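Hypothetical protein (Bacteroides caccae, PDB 4M8R) is of unknown function, but probably combines an N-terminal immunoglobulin-like domain with a WD40-like beta-propeller domain. Local coordinates at residues 371-376 and 418-423; 381-386 and 393-398; 116-121 and 132-137. All coordinates share one frame; numbering follows the deposited sequence.

Contact 1: 371-376 and 418-423; sequences SITNRL and SVVWAN. With EDO (1,2-ethanediol), chain H.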
# COMPACT_ATOMS: atom_id res chain seq x y z
N SER A 371 0.87 -7.45 -35.07
CA SER A 371 0.84 -7.71 -33.65
C SER A 371 0.96 -6.40 -32.87
O SER A 371 1.65 -5.47 -33.31
CB SER A 371 1.98 -8.65 -33.25
OG SER A 371 1.76 -9.21 -31.97
N ILE A 372 0.27 -6.33 -31.74
CA ILE A 372 0.38 -5.22 -30.80
C ILE A 372 0.52 -5.80 -29.40
O ILE A 372 -0.17 -6.76 -29.05
CB ILE A 372 -0.85 -4.29 -30.84
CG1 ILE A 372 -1.13 -3.82 -32.27
CG2 ILE A 372 -0.65 -3.09 -29.92
CD1 ILE A 372 -2.30 -2.87 -32.38
N THR A 373 1.39 -5.20 -28.59
CA THR A 373 1.58 -5.66 -27.22
C THR A 373 2.18 -4.54 -26.36
O THR A 373 2.63 -3.53 -26.90
CB THR A 373 2.45 -6.93 -27.19
OG1 THR A 373 2.57 -7.42 -25.85
CG2 THR A 373 3.84 -6.67 -27.79
N ASN A 374 2.15 -4.71 -25.03
CA ASN A 374 2.47 -3.63 -24.10
C ASN A 374 3.57 -3.99 -23.13
O ASN A 374 3.54 -5.06 -22.52
CB ASN A 374 1.24 -3.25 -23.28
CG ASN A 374 0.08 -2.79 -24.13
OD1 ASN A 374 -0.53 -3.59 -24.83
ND2 ASN A 374 -0.25 -1.51 -24.06
N ARG A 375 4.54 -3.10 -22.97
CA ARG A 375 5.59 -3.26 -21.98
C ARG A 375 5.18 -2.47 -20.75
O ARG A 375 5.18 -1.23 -20.77
CB ARG A 375 6.93 -2.75 -22.52
CG ARG A 375 8.12 -3.42 -21.84
CD ARG A 375 9.35 -2.54 -21.76
NE ARG A 375 9.91 -2.20 -23.06
CZ ARG A 375 11.18 -1.88 -23.28
NH1 ARG A 375 12.06 -1.87 -22.29
NH2 ARG A 375 11.57 -1.57 -24.52
N LEU A 376 4.82 -3.17 -19.68
CA LEU A 376 4.15 -2.53 -18.54
C LEU A 376 5.06 -1.83 -17.53
O LEU A 376 4.56 -1.24 -16.60
CB LEU A 376 3.24 -3.54 -17.83
CG LEU A 376 2.16 -4.17 -18.73
CD1 LEU A 376 1.28 -5.10 -17.91
CD2 LEU A 376 1.33 -3.09 -19.41
N SER A 418 3.34 -12.91 -34.41
CA SER A 418 2.94 -12.48 -33.08
C SER A 418 4.15 -12.32 -32.19
O SER A 418 5.02 -13.20 -32.14
CB SER A 418 1.99 -13.50 -32.46
OG SER A 418 0.89 -13.76 -33.32
N VAL A 419 4.23 -11.18 -31.51
CA VAL A 419 5.21 -10.99 -30.45
C VAL A 419 4.49 -10.51 -29.20
O VAL A 419 3.41 -9.92 -29.28
CB VAL A 419 6.31 -9.98 -30.83
CG1 VAL A 419 7.18 -10.55 -31.93
CG2 VAL A 419 5.72 -8.63 -31.23
N VAL A 420 5.09 -10.77 -28.04
CA VAL A 420 4.48 -10.44 -26.77
C VAL A 420 5.53 -10.02 -25.75
O VAL A 420 6.57 -10.67 -25.62
CB VAL A 420 3.65 -11.63 -26.22
CG1 VAL A 420 4.47 -12.91 -26.20
CG2 VAL A 420 3.09 -11.32 -24.84
N TRP A 421 5.26 -8.93 -25.05
CA TRP A 421 6.08 -8.53 -23.90
C TRP A 421 5.68 -9.38 -22.69
O TRP A 421 4.49 -9.63 -22.47
CB TRP A 421 5.87 -7.06 -23.57
CG TRP A 421 6.64 -6.09 -24.42
CD1 TRP A 421 6.14 -5.20 -25.31
CD2 TRP A 421 8.07 -5.91 -24.43
NE1 TRP A 421 7.16 -4.48 -25.88
CE2 TRP A 421 8.35 -4.89 -25.36
CE3 TRP A 421 9.12 -6.52 -23.74
CZ2 TRP A 421 9.65 -4.46 -25.62
CZ3 TRP A 421 10.42 -6.09 -24.01
CH2 TRP A 421 10.67 -5.07 -24.94
N ALA A 422 6.66 -9.81 -21.91
CA ALA A 422 6.37 -10.64 -20.74
C ALA A 422 7.42 -10.57 -19.66
O ALA A 422 8.60 -10.38 -19.94
CB ALA A 422 6.16 -12.08 -21.15
N ASN A 423 6.97 -10.70 -18.42
CA ASN A 423 7.83 -11.01 -17.29
C ASN A 423 7.09 -11.92 -16.31
O ASN A 423 5.99 -12.41 -16.63
CB ASN A 423 8.34 -9.74 -16.59
CG ASN A 423 7.25 -9.03 -15.80
OD1 ASN A 423 6.06 -9.30 -15.96
ND2 ASN A 423 7.67 -8.12 -14.93
OXT ASN A 423 7.55 -12.19 -15.20
C1 EDO H . -3.46 -5.36 -27.44
O1 EDO H . -3.12 -6.75 -27.44
C2 EDO H . -2.57 -4.66 -26.43
O2 EDO H . -2.77 -3.24 -26.46
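Strand 371-373 runs nearly parallel to strand 419-422, with 9° between their directions and 6.5 Å between their axes, S371 lying beside S418 and T373 beside V420. The hydrogen bonds across this gap are made by two side-chain hydroxyls. V419 N gives a hydrogen bond to S371 OG at 3.2 Å. W421 N does the same to T373 OG1, also at 3.2 Å and almost straight. T373 OG1 stands anti to its own backbone N (chi1 -176°), which places it before the W421 amide. The methyl CG2 of T373 meets W421 CD1 at 3.7 Å. R375 then lies over one face of the indole. Its CB sits 3.6 Å from the centroid of the five-membered ring, almost on the ring normal. The chain bends at the CG-CD bond, and NE comes to 3.4 Å from W421 CZ2. The guanidinium is tilted 37° to the ring, with W421 CH2 under its rim. Its NH1 forms a salt bridge with E135 of the second subunit. On the other side, a bound ethanediol makes a weak bond to I372 O and a further bond to Y308 N. Two parallel strands of neighbouring four-stranded sheets, joined through side chains, are consistent with the inner strands of adjacent propeller blades. The C-terminal strand 419-422 pairs with strand 118-123, as in the closure of a beta-propeller ring.

Contact 2: 381-386 and 393-398; sequences TITVLF and RTTSDF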
# COMPACT_ATOMS: atom_id res chain seq x y z
N THR A 381 2.64 3.64 -23.74
CA THR A 381 3.22 3.15 -24.99
C THR A 381 2.58 1.84 -25.42
O THR A 381 2.05 1.09 -24.60
CB THR A 381 4.74 2.93 -24.91
OG1 THR A 381 5.03 1.79 -24.09
CG2 THR A 381 5.45 4.15 -24.33
N ILE A 382 2.63 1.60 -26.73
CA ILE A 382 2.34 0.28 -27.28
C ILE A 382 3.52 -0.13 -28.14
O ILE A 382 4.28 0.71 -28.63
CB ILE A 382 1.06 0.27 -28.14
CG1 ILE A 382 1.12 1.31 -29.26
CG2 ILE A 382 -0.15 0.51 -27.26
CD1 ILE A 382 -0.03 1.20 -30.25
N THR A 383 3.68 -1.43 -28.31
CA THR A 383 4.73 -1.98 -29.15
C THR A 383 4.06 -2.69 -30.30
O THR A 383 3.16 -3.50 -30.10
CB THR A 383 5.61 -2.94 -28.37
OG1 THR A 383 6.20 -2.24 -27.26
CG2 THR A 383 6.71 -3.51 -29.26
N VAL A 384 4.51 -2.38 -31.51
CA VAL A 384 3.83 -2.79 -32.72
C VAL A 384 4.78 -3.50 -33.67
O VAL A 384 5.94 -3.12 -33.79
CB VAL A 384 3.22 -1.56 -33.42
CG1 VAL A 384 2.58 -1.94 -34.75
CG2 VAL A 384 2.19 -0.90 -32.51
N LEU A 385 4.26 -4.52 -34.35
CA LEU A 385 5.01 -5.27 -35.34
C LEU A 385 4.39 -5.05 -36.72
O LEU A 385 3.23 -5.40 -36.94
CB LEU A 385 4.99 -6.76 -34.98
CG LEU A 385 5.88 -7.69 -35.81
CD1 LEU A 385 7.36 -7.43 -35.54
CD2 LEU A 385 5.53 -9.13 -35.50
N PHE A 386 5.17 -4.48 -37.65
CA PHE A 386 4.72 -4.20 -39.02
C PHE A 386 5.35 -5.16 -40.01
O PHE A 386 6.39 -5.75 -39.73
CB PHE A 386 5.15 -2.81 -39.48
CG PHE A 386 4.75 -1.72 -38.54
CD1 PHE A 386 3.44 -1.28 -38.49
CD2 PHE A 386 5.69 -1.12 -37.72
CE1 PHE A 386 3.06 -0.27 -37.63
CE2 PHE A 386 5.33 -0.11 -36.85
CZ PHE A 386 4.01 0.32 -36.80
N ARG A 393 10.19 -6.99 -41.80
CA ARG A 393 9.39 -6.69 -40.61
C ARG A 393 10.04 -5.66 -39.69
O ARG A 393 11.27 -5.60 -39.57
CB ARG A 393 9.09 -7.98 -39.83
CG ARG A 393 7.73 -8.57 -40.18
CD ARG A 393 7.57 -10.00 -39.72
NE ARG A 393 6.20 -10.46 -39.88
CZ ARG A 393 5.63 -10.79 -41.03
NH1 ARG A 393 6.30 -10.71 -42.18
NH2 ARG A 393 4.37 -11.20 -41.05
N THR A 394 9.21 -4.85 -39.03
CA THR A 394 9.67 -3.75 -38.19
C THR A 394 8.97 -3.79 -36.83
O THR A 394 7.78 -4.09 -36.75
CB THR A 394 9.40 -2.39 -38.86
OG1 THR A 394 9.90 -2.42 -40.20
CG2 THR A 394 10.06 -1.25 -38.09
N THR A 395 9.72 -3.49 -35.77
CA THR A 395 9.18 -3.40 -34.42
C THR A 395 9.33 -1.96 -33.95
O THR A 395 10.43 -1.41 -34.02
CB THR A 395 9.92 -4.34 -33.46
OG1 THR A 395 10.06 -5.63 -34.05
CG2 THR A 395 9.17 -4.46 -32.14
N SER A 396 8.25 -1.36 -33.46
CA SER A 396 8.28 0.05 -33.09
C SER A 396 7.33 0.40 -31.95
O SER A 396 6.23 -0.13 -31.85
CB SER A 396 7.95 0.91 -34.31
OG SER A 396 8.51 2.20 -34.18
N ASP A 397 7.79 1.31 -31.08
CA ASP A 397 6.98 1.82 -29.97
C ASP A 397 6.34 3.15 -30.35
O ASP A 397 7.00 4.01 -30.94
CB ASP A 397 7.85 2.05 -28.72
CG ASP A 397 8.03 0.80 -27.87
OD1 ASP A 397 7.46 -0.27 -28.20
OD2 ASP A 397 8.76 0.90 -26.87
N PHE A 398 5.07 3.33 -29.99
CA PHE A 398 4.43 4.63 -30.08
C PHE A 398 4.21 5.18 -28.67
O PHE A 398 3.62 4.50 -27.83
CB PHE A 398 3.08 4.53 -30.79
CG PHE A 398 2.45 5.87 -31.05
CD1 PHE A 398 2.91 6.67 -32.08
CD2 PHE A 398 1.40 6.32 -30.27
CE1 PHE A 398 2.33 7.91 -32.33
CE2 PHE A 398 0.82 7.55 -30.51
CZ PHE A 398 1.28 8.34 -31.55
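T383 OG1 is gripped from two sides. It donates to D397 OD1 at 2.5 Å, a short bond, and accepts from W421 NE1. D397 OD1 is met on its syn side, 24° out of the carboxylate plane. The other oxygen, OD2, has a weak bond to Y408 OH. An alanine in place of D397 would probably leave the T383 hydroxyl without its acceptor and freer to turn away from W421. The backbones form an antiparallel hairpin, their directions 159° apart. I382 with F398, V384 with S396 and F386 with T394 are hydrogen-bonded pairs, each with two amide bonds. In the middle pair V384 N reaches S396 O at 2.9 Å. At the turn end of the hairpin F386 N meets T394 O at 2.8 Å, close to straight. T383 with D397 and L385 with T395 are the non-hydrogen-bonded pairs between them. On their face, the T383 and T395 methyls CG2 touch at 3.9 Å, and L385 CD1 packs on T395 OG1 at 3.6 Å. The opposite face carries I382, V384, F386, T394, S396 and F398. There S396 CB lies in the plane of the F386 ring, at its edge, 3.8 Å from CE2. I382 and F398 lie side by side, with CG1 and CB 4.1 Å apart. W405 meets the F386 ring edge-to-face, and S396 OG bonds to D407 OD1. The two faces thus differ in chemistry: aromatic packing dominates one, while on the other a buried carboxylate accepts from the T383 hydroxyl, which in turn accepts from W421 and links this sheet to it.

Contact 3: 116-121 and 132-137; sequences DFRLYG and AYAEET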
# COMPACT_ATOMS: atom_id res chain seq x y z
N ASP A 116 12.51 -8.19 -15.25
CA ASP A 116 12.65 -7.33 -16.42
C ASP A 116 11.80 -7.83 -17.58
O ASP A 116 11.73 -9.04 -17.83
CB ASP A 116 14.12 -7.20 -16.87
CG ASP A 116 14.71 -8.52 -17.36
OD1 ASP A 116 14.74 -9.49 -16.57
OD2 ASP A 116 15.15 -8.59 -18.54
N PHE A 117 11.16 -6.91 -18.29
CA PHE A 117 10.30 -7.26 -19.41
C PHE A 117 11.12 -7.68 -20.62
O PHE A 117 12.09 -7.04 -20.97
CB PHE A 117 9.35 -6.11 -19.76
CG PHE A 117 8.07 -6.14 -18.99
CD1 PHE A 117 7.98 -5.54 -17.75
CD2 PHE A 117 6.97 -6.81 -19.49
CE1 PHE A 117 6.81 -5.59 -17.02
CE2 PHE A 117 5.79 -6.87 -18.77
CZ PHE A 117 5.71 -6.26 -17.53
N ARG A 118 10.69 -8.77 -21.25
CA ARG A 118 11.39 -9.36 -22.40
C ARG A 118 10.39 -9.62 -23.52
O ARG A 118 9.22 -9.91 -23.26
CB ARG A 118 12.08 -10.65 -21.98
CG ARG A 118 13.10 -10.45 -20.87
CD ARG A 118 13.73 -11.74 -20.37
NE ARG A 118 14.68 -11.46 -19.30
CZ ARG A 118 15.38 -12.39 -18.64
NH1 ARG A 118 15.24 -13.67 -18.93
NH2 ARG A 118 16.22 -12.02 -17.67
N LEU A 119 10.84 -9.51 -24.76
CA LEU A 119 9.97 -9.68 -25.91
C LEU A 119 10.13 -11.08 -26.49
O LEU A 119 11.26 -11.53 -26.73
CB LEU A 119 10.29 -8.63 -26.98
CG LEU A 119 9.30 -8.52 -28.13
CD1 LEU A 119 7.95 -8.00 -27.66
CD2 LEU A 119 9.88 -7.63 -29.21
N TYR A 120 9.01 -11.76 -26.72
CA TYR A 120 9.01 -13.13 -27.22
C TYR A 120 8.20 -13.21 -28.51
O TYR A 120 7.15 -12.61 -28.62
CB TYR A 120 8.39 -14.07 -26.19
CG TYR A 120 9.10 -14.09 -24.86
CD1 TYR A 120 8.83 -13.12 -23.89
CD2 TYR A 120 10.05 -15.07 -24.56
CE1 TYR A 120 9.48 -13.13 -22.67
CE2 TYR A 120 10.70 -15.08 -23.34
CZ TYR A 120 10.42 -14.11 -22.40
OH TYR A 120 11.07 -14.13 -21.18
N GLY A 121 8.71 -13.98 -29.48
CA GLY A 121 8.02 -14.18 -30.75
C GLY A 121 7.58 -15.62 -30.94
O GLY A 121 8.24 -16.55 -30.47
N ALA A 132 13.01 -12.81 -28.35
CA ALA A 132 13.48 -11.93 -29.43
C ALA A 132 14.31 -10.77 -28.90
O ALA A 132 15.21 -10.29 -29.58
CB ALA A 132 12.29 -11.40 -30.22
N TYR A 133 13.98 -10.29 -27.70
CA TYR A 133 14.70 -9.18 -27.09
C TYR A 133 14.72 -9.28 -25.57
O TYR A 133 13.71 -9.59 -24.94
CB TYR A 133 14.08 -7.84 -27.51
CG TYR A 133 14.66 -6.65 -26.77
CD1 TYR A 133 15.80 -6.01 -27.22
CD2 TYR A 133 14.06 -6.19 -25.60
CE1 TYR A 133 16.34 -4.93 -26.53
CE2 TYR A 133 14.59 -5.11 -24.91
CZ TYR A 133 15.72 -4.49 -25.38
OH TYR A 133 16.24 -3.42 -24.69
N ALA A 134 15.89 -9.00 -25.01
CA ALA A 134 16.04 -8.76 -23.58
C ALA A 134 17.14 -7.73 -23.44
O ALA A 134 18.05 -7.70 -24.27
CB ALA A 134 16.40 -10.05 -22.86
N GLU A 135 17.07 -6.89 -22.42
CA GLU A 135 18.09 -5.86 -22.26
C GLU A 135 19.40 -6.43 -21.70
O GLU A 135 19.43 -7.57 -21.23
CB GLU A 135 17.59 -4.67 -21.44
CG GLU A 135 17.24 -4.96 -20.00
CD GLU A 135 16.65 -3.74 -19.33
OE1 GLU A 135 17.38 -2.72 -19.21
OE2 GLU A 135 15.46 -3.79 -18.92
N GLU A 136 20.45 -5.63 -21.77
CA GLU A 136 21.83 -6.13 -21.65
C GLU A 136 22.10 -6.98 -20.41
O GLU A 136 21.40 -6.88 -19.40
CB GLU A 136 22.83 -4.96 -21.74
CG GLU A 136 24.23 -5.35 -22.19
CD GLU A 136 24.76 -4.46 -23.29
OE1 GLU A 136 24.06 -4.29 -24.30
OE2 GLU A 136 25.89 -3.93 -23.14
N THR A 137 23.14 -7.82 -20.52
CA THR A 137 23.55 -8.79 -19.49
C THR A 137 22.52 -9.90 -19.31
O THR A 137 22.37 -10.43 -18.21
CB THR A 137 23.88 -8.13 -18.12
OG1 THR A 137 22.68 -7.77 -17.43
CG2 THR A 137 24.77 -6.90 -18.29
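L119 and Y133 meet in a classic beta bulge, where A132 and Y133 together face L119 across the hairpin of strands 118-123 and 128-133. This is the tight part of the contact. L119 O takes two amides, A132 N at 2.7 Å and Y133 N at 3.1 Å. L119 N returns a bond to Y133 O at 2.9 Å. Three backbone bonds therefore fix the L119 peptide groups on this strand. L119 and Y133 point to the same face of the sheet, and their CB atoms pack at 3.9 Å. Beyond the hairpin, L119 packs on V419 and W421. Y120 takes the other face, where its ring stacks on F181.

The contact is looser beyond the bulge, where A134 is partly exposed. A134 CB rests beside the extended R118 chain, 3.9 Å from CG, and no hydrogen bond crosses here. Farther on, D116 CB and E135 OE2 approach only to 4.2 Å. E135 turns to the subunit interface instead, where OE1 forms a salt bridge with R375 of the second subunit. The carboxylates of D116 and E135 lie near each other without contact; their like charges are probably offset by arginines. For D116 the arginine is R118 of the same segment: NE donates to OD2 at 3.0 Å on a nearly straight line, with OD2 in the guanidinium plane and the bond on the syn side of the carboxylate.

Overall arrangement
All three contacts are largely buried and lie in the WD40-like, probably propeller, domain, but they do different work. Contacts 2 and 3 each join neighbouring strands of one hairpin through backbone bonds. Contact 1 lies between two sheets and relies on side chains. It touches both others: strand 368-373 borders 381-387 of contact 2, and strand 419-422 borders 118-123 of contact 3. Contacts 2 and 3 do not touch. The centre of contact 1 lies about 11 Å from the chain's centre, those of contacts 3 and 2 about 17 Å and 20 Å. Contact 2 has an aromatic face, whereas contact 3 grades into charged residues at the subunit interface, which R375 of contact 1 also reaches.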